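Side-chain contacts in probable uracil-DNA glycosylase (Acanthamoeba polyphaga mimivirus, PDB 5X55), which belongs to the uracil-DNA glycosylase superfamily of alpha/beta proteins built around a four-stranded parallel sheet: residues 123-128 against 152-157; 169-174 against 270-275; 186-191 against 278-283. All coordinates share one frame; numbering follows the deposited sequence.

The three contacts form a series from the edge of the chain towards its parallel sheet. Contact 1 lies about 19 Å from the centre of the chain, contact 2 about 9 Å and contact 3 about 7 Å. Contacts 1 and 2, with centres about 11 Å apart, touch directly: L154 CD1 lies 3.7 Å from W272 CZ2, L125 CD2 lies 3.6 Å from L171 CD2, and Y157 OH is hydrogen-bonded to T271 OG1. Helix 273-286 links contacts 2 and 3, whose centres are about 10 Å apart. Residues 186-191 of contact 3 run into the GQDPY signature, which belongs to the active site in family 1 relatives.

Contact 1: residues 123-128 against 152-157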
loop_
_atom_site.group_PDB
_atom_site.type_symbol
_atom_site.label_atom_id
_atom_site.label_comp_id
_atom_site.label_asym_id
_atom_site.label_seq_id
_atom_site.Cartn_x
_atom_site.Cartn_y
_atom_site.Cartn_z
ATOM N N VAL A 123 -1.727 -3.248 -22.660
ATOM C CA VAL A 123 -1.248 -3.176 -21.274
ATOM C C VAL A 123 -0.185 -4.232 -21.024
ATOM O O VAL A 123 -0.369 -5.419 -21.315
ATOM C CB VAL A 123 -2.403 -3.321 -20.270
ATOM C CG1 VAL A 123 -1.844 -3.597 -18.860
ATOM C CG2 VAL A 123 -3.225 -2.067 -20.246
ATOM N N ASN A 124 0.940 -3.797 -20.476
ATOM C CA ASN A 124 2.085 -4.666 -20.234
ATOM C C ASN A 124 2.624 -4.301 -18.855
ATOM O O ASN A 124 3.478 -3.420 -18.723
ATOM C CB ASN A 124 3.117 -4.477 -21.334
ATOM C CG ASN A 124 4.256 -5.452 -21.247
ATOM O OD1 ASN A 124 4.559 -5.987 -20.181
ATOM N ND2 ASN A 124 4.932 -5.659 -22.367
ATOM N N LEU A 125 2.136 -5.001 -17.833
ATOM C CA LEU A 125 2.472 -4.648 -16.451
ATOM C C LEU A 125 3.958 -4.823 -16.148
ATOM O O LEU A 125 4.512 -4.055 -15.345
ATOM C CB LEU A 125 1.639 -5.482 -15.475
ATOM C CG LEU A 125 0.126 -5.262 -15.458
ATOM C CD1 LEU A 125 -0.588 -6.236 -14.492
ATOM C CD2 LEU A 125 -0.210 -3.838 -15.112
ATOM N N LYS A 126 4.615 -5.809 -16.775
ATOM C CA LYS A 126 6.041 -6.043 -16.527
ATOM C C LYS A 126 6.888 -4.796 -16.798
ATOM O O LYS A 126 7.844 -4.517 -16.063
ATOM C CB LYS A 126 6.526 -7.224 -17.370
ATOM C CG LYS A 126 8.042 -7.342 -17.481
ATOM C CD LYS A 126 8.704 -7.804 -16.190
ATOM C CE LYS A 126 10.099 -7.179 -16.024
ATOM N NZ LYS A 126 11.041 -7.430 -17.172
ATOM N N LEU A 127 6.533 -4.013 -17.822
ATOM C CA LEU A 127 7.257 -2.788 -18.153
ATOM C C LEU A 127 7.105 -1.696 -17.108
ATOM O O LEU A 127 7.835 -0.704 -17.168
ATOM C CB LEU A 127 6.794 -2.236 -19.498
ATOM C CG LEU A 127 7.007 -3.156 -20.692
ATOM C CD1 LEU A 127 6.577 -2.429 -21.956
ATOM C CD2 LEU A 127 8.466 -3.565 -20.760
ATOM N N LEU A 128 6.181 -1.847 -16.167
ATOM C CA LEU A 128 5.987 -0.893 -15.089
ATOM C C LEU A 128 6.792 -1.241 -13.843
ATOM O O LEU A 128 6.713 -0.523 -12.840
ATOM C CB LEU A 128 4.495 -0.813 -14.758
ATOM C CG LEU A 128 3.690 -0.492 -16.014
ATOM C CD1 LEU A 128 2.214 -0.465 -15.702
ATOM C CD2 LEU A 128 4.168 0.836 -16.611
ATOM N N SER A 152 -5.896 -8.472 -19.515
ATOM C CA SER A 152 -7.066 -8.321 -20.382
ATOM C C SER A 152 -8.054 -7.326 -19.807
ATOM O O SER A 152 -8.572 -6.470 -20.530
ATOM C CB SER A 152 -7.763 -9.671 -20.599
ATOM O OG SER A 152 -7.126 -10.410 -21.620
ATOM N N LYS A 153 -8.358 -7.440 -18.509
ATOM C CA LYS A 153 -9.314 -6.521 -17.901
ATOM C C LYS A 153 -8.788 -5.092 -17.913
ATOM O O LYS A 153 -9.537 -4.158 -18.234
ATOM C CB LYS A 153 -9.643 -6.959 -16.479
ATOM C CG LYS A 153 -10.147 -8.373 -16.391
ATOM C CD LYS A 153 -10.740 -8.662 -15.033
ATOM C CE LYS A 153 -10.553 -10.127 -14.668
ATOM N NZ LYS A 153 -10.635 -10.306 -13.187
ATOM N N LEU A 154 -7.498 -4.901 -17.587
ATOM C CA LEU A 154 -6.937 -3.552 -17.638
ATOM C C LEU A 154 -6.995 -2.999 -19.063
ATOM O O LEU A 154 -7.341 -1.827 -19.271
ATOM C CB LEU A 154 -5.491 -3.541 -17.085
ATOM C CG LEU A 154 -5.327 -4.014 -15.621
ATOM C CD1 LEU A 154 -3.861 -4.097 -15.115
ATOM C CD2 LEU A 154 -6.161 -3.156 -14.665
ATOM N N SER A 155 -6.685 -3.835 -20.063
ATOM C CA SER A 155 -6.763 -3.366 -21.446
ATOM C C SER A 155 -8.190 -2.987 -21.814
ATOM O O SER A 155 -8.412 -2.013 -22.545
ATOM C CB SER A 155 -6.244 -4.432 -22.414
ATOM O OG SER A 155 -4.843 -4.617 -22.298
ATOM N N SER A 156 -9.172 -3.740 -21.311
ATOM C CA SER A 156 -10.565 -3.409 -21.592
ATOM C C SER A 156 -10.966 -2.097 -20.933
ATOM O O SER A 156 -11.723 -1.318 -21.522
ATOM C CB SER A 156 -11.488 -4.559 -21.163
ATOM O OG SER A 156 -11.842 -4.495 -19.792
ATOM N N TYR A 157 -10.453 -1.806 -19.725
ATOM C CA TYR A 157 -10.716 -0.489 -19.136
ATOM C C TYR A 157 -10.125 0.625 -19.993
ATOM O O TYR A 157 -10.717 1.703 -20.118
ATOM C CB TYR A 157 -10.152 -0.378 -17.715
ATOM C CG TYR A 157 -10.596 -1.412 -16.705
ATOM C CD1 TYR A 157 -11.810 -2.085 -16.824
ATOM C CD2 TYR A 157 -9.788 -1.717 -15.624
ATOM C CE1 TYR A 157 -12.193 -3.047 -15.862
ATOM C CE2 TYR A 157 -10.152 -2.666 -14.677
ATOM C CZ TYR A 157 -11.345 -3.323 -14.787
ATOM O OH TYR A 157 -11.665 -4.259 -13.808
HETATM O O HOH W 1 -2.130 -6.593 -23.001
#
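V123 and S155 mark the closest approach of the two backbones, 5.5 Å from CA to CA, where a loop that tightens into a 3-10 segment at residues 126-128 passes helix 146-159. Within the loop, L128 N donates to L125 O at 2.9 Å. V123 points its side chain at the helix. With CG1 anti to the backbone N (chi1 166°), that methyl lies 4.1 Å from L154 CB, while CG2 leans over S155. The side chains of V123 and L154 cross at about a right angle, as do those of L125 and L154. L125 sets both its methyls against one methyl of the helix, the closer being CD2, 3.7 Å from L154 CD1. S155 OG, 3.4 Å from V123 CB, has two carbonyl hydrogen-bond partners, C121 O and E151 O, which must share its single proton. A water donates to V123 O at 2.7 Å and weakly to S155 OG, a bridge beside the apolar patch. E151, one turn before S155, also accepts from L125 N through OE2. Farther in, F138 of helix 135-142 and L171 pack on L125, and W272, next to helix 273-286, packs on L154, joining helix 146-159 to the interior.

Contact 2: residues 169-174 against 270-275; sequences ELLFNT and RTWESF
F172 and F275 form the aromatic part of the contact, approaching from opposite directions. Their planes are near parallel, at 27°, but the rings are slid so far apart, 5.8 Å between centroids, that they barely overlap. The closest atoms are F172 CE1 and F275 CZ, 3.8 Å apart. F275 reaches across because its CG stands anti to the backbone N (chi1 -178°). W272 adds a looser ring contact, CZ3 lying 4.4 Å from F172 CE1. Within its own segment the same CZ3 sits 4.2 Å above the plane of the F275 ring, towards the rim, so the indole lies against the phenyl group. The aliphatic part belongs to L171. Its CD2 methyl meets the far end of the indole, 4.1 Å from W272 CH2, and also lies 3.8 Å above the plane of the F172 ring. Leucine and phenylalanine are thus paired on one side much as tryptophan and phenylalanine are on the other; L171 and W272 bridge a CA-CA separation of 12.2 Å, F172 and F275 one of 12.1 Å.

Polar interactions stay within each segment or lead elsewhere. Both segments make type I turns, closed by N173 N donating to L170 O and E273 N to R270 O, and these place F172 and W272 at the N-caps of helices 173-177 and 273-286. W272 NE1 is hydrogen-bonded to T259 OG1, so the one polar atom of the buried indole is satisfied. F258 meets the F275 ring edge-to-face and also packs on W272, while F138 of helix 135-142 touches F172. With no hydrogen bond between the segments, the contact holds by dispersion and apolar burial, and the starts of two helices are joined through side chains alone.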
loop_
_atom_site.group_PDB
_atom_site.type_symbol
_atom_site.label_atom_id
_atom_site.label_comp_id
_atom_site.label_asym_id
_atom_site.label_seq_id
_atom_site.Cartn_x
_atom_site.Cartn_y
_atom_site.Cartn_z
ATOM N N GLU A 169 3.368 4.641 -14.428
ATOM C CA GLU A 169 4.712 4.758 -13.890
ATOM C C GLU A 169 4.716 4.813 -12.370
ATOM O O GLU A 169 5.789 4.686 -11.768
ATOM C CB GLU A 169 5.413 5.996 -14.453
ATOM C CG GLU A 169 5.524 6.018 -15.984
ATOM C CD GLU A 169 6.191 7.294 -16.507
ATOM O OE1 GLU A 169 7.449 7.321 -16.576
ATOM O OE2 GLU A 169 5.465 8.270 -16.825
ATOM N N LEU A 170 3.553 4.986 -11.738
ATOM C CA LEU A 170 3.441 4.920 -10.285
ATOM C C LEU A 170 2.776 3.640 -9.789
ATOM O O LEU A 170 2.710 3.429 -8.573
ATOM C CB LEU A 170 2.664 6.123 -9.766
ATOM C CG LEU A 170 3.235 7.464 -10.182
ATOM C CD1 LEU A 170 2.345 8.578 -9.645
ATOM C CD2 LEU A 170 4.646 7.572 -9.635
ATOM N N LEU A 171 2.294 2.789 -10.695
ATOM C CA LEU A 171 1.496 1.626 -10.315
ATOM C C LEU A 171 2.193 0.754 -9.272
ATOM O O LEU A 171 1.574 0.291 -8.303
ATOM C CB LEU A 171 1.187 0.797 -11.562
ATOM C CG LEU A 171 0.410 -0.486 -11.272
ATOM C CD1 LEU A 171 -0.951 -0.120 -10.706
ATOM C CD2 LEU A 171 0.283 -1.337 -12.523
ATOM N N PHE A 172 3.477 0.489 -9.473
ATOM C CA PHE A 172 4.230 -0.407 -8.608
ATOM C C PHE A 172 5.253 0.368 -7.775
ATOM O O PHE A 172 6.332 -0.145 -7.467
ATOM C CB PHE A 172 4.912 -1.495 -9.437
ATOM C CG PHE A 172 3.965 -2.490 -10.071
ATOM C CD1 PHE A 172 2.931 -3.059 -9.343
ATOM C CD2 PHE A 172 4.130 -2.871 -11.405
ATOM C CE1 PHE A 172 2.055 -3.999 -9.936
ATOM C CE2 PHE A 172 3.271 -3.798 -12.008
ATOM C CZ PHE A 172 2.228 -4.371 -11.258
ATOM N N ASN A 173 4.899 1.603 -7.412
ATOM C CA ASN A 173 5.820 2.556 -6.791
ATOM C C ASN A 173 6.550 1.969 -5.585
ATOM O O ASN A 173 7.783 2.067 -5.477
ATOM C CB ASN A 173 5.035 3.800 -6.373
ATOM C CG ASN A 173 5.828 5.068 -6.521
ATOM O OD1 ASN A 173 6.938 5.074 -7.060
ATOM N ND2 ASN A 173 5.252 6.167 -6.065
ATOM N N THR A 174 5.802 1.387 -4.646
ATOM C CA THR A 174 6.433 0.869 -3.435
ATOM C C THR A 174 7.415 -0.250 -3.754
ATOM O O THR A 174 8.478 -0.341 -3.131
ATOM C CB THR A 174 5.378 0.392 -2.446
ATOM O OG1 THR A 174 4.438 1.450 -2.229
ATOM C CG2 THR A 174 6.034 0.065 -1.114
ATOM N N ARG A 270 -12.076 -6.796 -7.227
ATOM C CA ARG A 270 -11.812 -8.197 -7.543
ATOM C C ARG A 270 -10.566 -8.339 -8.404
ATOM O O ARG A 270 -9.848 -9.341 -8.295
ATOM C CB ARG A 270 -13.000 -8.839 -8.272
ATOM C CG ARG A 270 -14.336 -8.874 -7.530
ATOM C CD ARG A 270 -14.473 -10.089 -6.618
ATOM N NE ARG A 270 -14.531 -9.665 -5.221
ATOM C CZ ARG A 270 -15.654 -9.432 -4.544
ATOM N NH1 ARG A 270 -16.861 -9.612 -5.127
ATOM N NH2 ARG A 270 -15.566 -9.019 -3.272
ATOM N N THR A 271 -10.284 -7.314 -9.208
ATOM C CA THR A 271 -9.258 -7.368 -10.248
ATOM C C THR A 271 -7.899 -7.854 -9.746
ATOM O O THR A 271 -7.243 -8.655 -10.417
ATOM C CB THR A 271 -9.143 -5.976 -10.869
ATOM O OG1 THR A 271 -10.434 -5.600 -11.367
ATOM C CG2 THR A 271 -8.127 -5.950 -11.995
ATOM N N TRP A 272 -7.462 -7.411 -8.565
ATOM C CA TRP A 272 -6.082 -7.648 -8.134
ATOM C C TRP A 272 -5.927 -8.718 -7.058
ATOM O O TRP A 272 -4.805 -8.906 -6.559
ATOM C CB TRP A 272 -5.458 -6.344 -7.636
ATOM C CG TRP A 272 -5.322 -5.316 -8.722
ATOM C CD1 TRP A 272 -6.234 -4.368 -9.074
ATOM C CD2 TRP A 272 -4.198 -5.141 -9.593
ATOM N NE1 TRP A 272 -5.747 -3.615 -10.115
ATOM C CE2 TRP A 272 -4.503 -4.080 -10.457
ATOM C CE3 TRP A 272 -2.964 -5.795 -9.732
ATOM C CZ2 TRP A 272 -3.614 -3.641 -11.439
ATOM C CZ3 TRP A 272 -2.086 -5.365 -10.708
ATOM C CH2 TRP A 272 -2.410 -4.296 -11.542
ATOM N N GLU A 273 -7.002 -9.436 -6.706
ATOM C CA GLU A 273 -6.982 -10.290 -5.516
ATOM C C GLU A 273 -5.952 -11.409 -5.641
ATOM O O GLU A 273 -5.236 -11.711 -4.676
ATOM C CB GLU A 273 -8.381 -10.875 -5.245
ATOM C CG GLU A 273 -9.429 -9.856 -4.729
ATOM C CD GLU A 273 -10.789 -10.478 -4.338
ATOM O OE1 GLU A 273 -11.320 -11.363 -5.055
ATOM O OE2 GLU A 273 -11.334 -10.070 -3.292
ATOM N N SER A 274 -5.854 -12.036 -6.817
ATOM C CA SER A 274 -4.890 -13.121 -6.951
ATOM C C SER A 274 -3.462 -12.585 -6.984
ATOM O O SER A 274 -2.544 -13.214 -6.447
ATOM C CB SER A 274 -5.181 -13.947 -8.209
ATOM O OG SER A 274 -6.488 -14.470 -8.162
ATOM N N PHE A 275 -3.259 -11.441 -7.629
ATOM C CA PHE A 275 -1.935 -10.832 -7.651
ATOM C C PHE A 275 -1.487 -10.479 -6.243
ATOM O O PHE A 275 -0.378 -10.825 -5.833
ATOM C CB PHE A 275 -1.946 -9.594 -8.552
ATOM C CG PHE A 275 -0.604 -8.923 -8.682
ATOM C CD1 PHE A 275 0.312 -9.360 -9.625
ATOM C CD2 PHE A 275 -0.270 -7.846 -7.869
ATOM C CE1 PHE A 275 1.558 -8.738 -9.765
ATOM C CE2 PHE A 275 0.961 -7.210 -7.997
ATOM C CZ PHE A 275 1.888 -7.661 -8.944
#

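Contact 3: residues 186-191 against 278-283; sequences VILGQD and DLIDYL
V186 meets L283 through the methyl that its first torsion places beside the backbone N: CG1 stands anti to that nitrogen (chi1 177°), which leaves CG2 facing L283. L283 is stretched out, CD1 anti to CA (chi2 174°), and the methyl lies at the far end of its side chain. I280, the partner of L188, is kinked rather than extended: chi2 of -65° folds CD1 back beside CA, so the ethyl branch bends towards the strand.

Two methyl-to-methyl meetings result. V186 CG2 lies 4.3 Å from L283 CD1, and L188 CD1 lies 4.3 Å from I280 CD1. The strand contributes alternate residues, which share one face of the sheet, and the helix contributes residues three apart, which share one side of it. Strand and helix run in roughly opposite senses, so the earlier strand residue takes the later helix residue. The backbones stay well separated, 9.3 Å from V186 CA to I280 CA, and no hydrogen bond crosses; all four residues are buried, and the two methyl pairs make a light, wholly apolar contact. The helix is held by its own bonds, such as Y282 N to D278 O at 2.9 Å. After L188 the chain runs through G189, Q190 and D191, the start of the GQDPY signature of family 1 uracil-DNA glycosylases.

On its far side helix 273-286 is tied by salt bridges, D278 OD2 with K144 NZ and D281 OD2 with R305 NH2. Towards the sheet, L279 and L283 also pack on strand 251-255, through I254 and F252, while L188 reaches L302 of helix 297-303. The helix is the connection of a beta-alpha-beta crossover from strand 251-255 to strand 291-295, and it passes over strand 185-189, which lies between those two in the parallel sheet.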
loop_
_atom_site.group_PDB
_atom_site.type_symbol
_atom_site.label_atom_id
_atom_site.label_comp_id
_atom_site.label_asym_id
_atom_site.label_seq_id
_atom_site.Cartn_x
_atom_site.Cartn_y
_atom_site.Cartn_z
ATOM N N VAL A 186 4.952 -4.296 6.455
ATOM C CA VAL A 186 3.973 -4.294 5.372
ATOM C C VAL A 186 2.715 -3.643 5.921
ATOM O O VAL A 186 2.125 -4.153 6.884
ATOM C CB VAL A 186 3.671 -5.715 4.872
ATOM C CG1 VAL A 186 2.590 -5.669 3.788
ATOM C CG2 VAL A 186 4.947 -6.406 4.376
ATOM N N ILE A 187 2.318 -2.511 5.338
ATOM C CA ILE A 187 1.087 -1.809 5.713
ATOM C C ILE A 187 0.132 -1.840 4.521
ATOM O O ILE A 187 0.337 -1.135 3.523
ATOM C CB ILE A 187 1.346 -0.363 6.169
ATOM C CG1 ILE A 187 2.517 -0.307 7.161
ATOM C CG2 ILE A 187 0.066 0.231 6.795
ATOM C CD1 ILE A 187 2.640 1.004 7.891
ATOM N N LEU A 188 -0.932 -2.620 4.639
ATOM C CA LEU A 188 -1.911 -2.735 3.566
ATOM C C LEU A 188 -2.958 -1.630 3.622
ATOM O O LEU A 188 -3.553 -1.370 4.671
ATOM C CB LEU A 188 -2.596 -4.084 3.633
ATOM C CG LEU A 188 -1.633 -5.150 3.147
ATOM C CD1 LEU A 188 -2.038 -6.461 3.771
ATOM C CD2 LEU A 188 -1.665 -5.197 1.623
ATOM N N GLY A 189 -3.164 -0.973 2.490
ATOM C CA GLY A 189 -4.389 -0.251 2.245
ATOM C C GLY A 189 -5.381 -1.121 1.475
ATOM O O GLY A 189 -5.118 -2.266 1.092
ATOM N N GLN A 190 -6.553 -0.566 1.257
ATOM C CA GLN A 190 -7.570 -1.297 0.524
ATOM C C GLN A 190 -7.564 -0.829 -0.925
ATOM O O GLN A 190 -6.902 -1.447 -1.762
ATOM C CB GLN A 190 -8.920 -1.095 1.188
ATOM C CG GLN A 190 -10.022 -1.956 0.627
ATOM C CD GLN A 190 -11.318 -1.788 1.420
ATOM O OE1 GLN A 190 -11.597 -2.562 2.329
ATOM N NE2 GLN A 190 -12.111 -0.778 1.070
ATOM N N ASP A 191 -8.239 0.278 -1.226
ATOM C CA ASP A 191 -8.249 0.820 -2.579
ATOM C C ASP A 191 -7.454 2.134 -2.652
ATOM O O ASP A 191 -7.274 2.820 -1.638
ATOM C CB ASP A 191 -9.703 1.032 -3.052
ATOM C CG ASP A 191 -10.532 -0.265 -3.011
ATOM O OD1 ASP A 191 -11.438 -0.401 -2.150
ATOM O OD2 ASP A 191 -10.251 -1.174 -3.828
ATOM N N ASP A 278 -0.673 -13.602 -4.232
ATOM C CA ASP A 278 0.652 -14.109 -4.574
ATOM C C ASP A 278 1.766 -13.196 -4.059
ATOM O O ASP A 278 2.861 -13.675 -3.750
ATOM C CB ASP A 278 0.770 -14.293 -6.088
ATOM C CG ASP A 278 0.113 -15.574 -6.577
ATOM O OD1 ASP A 278 -0.083 -16.502 -5.764
ATOM O OD2 ASP A 278 -0.209 -15.650 -7.781
ATOM N N LEU A 279 1.519 -11.896 -3.953
ATOM C CA LEU A 279 2.533 -11.005 -3.399
ATOM C C LEU A 279 2.748 -11.280 -1.913
ATOM O O LEU A 279 3.895 -11.429 -1.452
ATOM C CB LEU A 279 2.119 -9.554 -3.658
ATOM C CG LEU A 279 2.946 -8.402 -3.095
ATOM C CD1 LEU A 279 4.442 -8.595 -3.372
ATOM C CD2 LEU A 279 2.419 -7.072 -3.676
ATOM N N ILE A 280 1.648 -11.390 -1.153
ATOM C CA ILE A 280 1.745 -11.727 0.271
ATOM C C ILE A 280 2.447 -13.064 0.445
ATOM O O ILE A 280 3.382 -13.200 1.252
ATOM C CB ILE A 280 0.347 -11.763 0.932
ATOM C CG1 ILE A 280 -0.495 -10.504 0.637
ATOM C CG2 ILE A 280 0.460 -12.049 2.428
ATOM C CD1 ILE A 280 0.042 -9.266 1.192
ATOM N N ASP A 281 2.002 -14.076 -0.309
ATOM C CA ASP A 281 2.562 -15.420 -0.161
ATOM C C ASP A 281 4.035 -15.441 -0.529
ATOM O O ASP A 281 4.834 -16.117 0.126
ATOM C CB ASP A 281 1.785 -16.424 -1.023
ATOM C CG ASP A 281 0.339 -16.585 -0.563
ATOM O OD1 ASP A 281 0.031 -16.190 0.590
ATOM O OD2 ASP A 281 -0.496 -17.081 -1.355
ATOM N N TYR A 282 4.410 -14.713 -1.582
ATOM C CA TYR A 282 5.815 -14.631 -1.952
ATOM C C TYR A 282 6.647 -14.081 -0.801
ATOM O O TYR A 282 7.724 -14.610 -0.482
ATOM C CB TYR A 282 5.972 -13.760 -3.199
ATOM C CG TYR A 282 7.408 -13.606 -3.624
ATOM C CD1 TYR A 282 8.019 -14.560 -4.442
ATOM C CD2 TYR A 282 8.165 -12.525 -3.197
ATOM C CE1 TYR A 282 9.346 -14.425 -4.829
ATOM C CE2 TYR A 282 9.493 -12.386 -3.576
ATOM C CZ TYR A 282 10.076 -13.335 -4.385
ATOM O OH TYR A 282 11.393 -13.197 -4.772
ATOM N N LEU A 283 6.164 -13.009 -0.162
ATOM C CA LEU A 283 6.959 -12.398 0.904
ATOM C C LEU A 283 7.075 -13.333 2.107
ATOM O O LEU A 283 8.175 -13.550 2.630
ATOM C CB LEU A 283 6.364 -11.046 1.318
ATOM C CG LEU A 283 6.398 -9.923 0.276
ATOM C CD1 LEU A 283 5.642 -8.716 0.798
ATOM C CD2 LEU A 283 7.821 -9.541 -0.065
#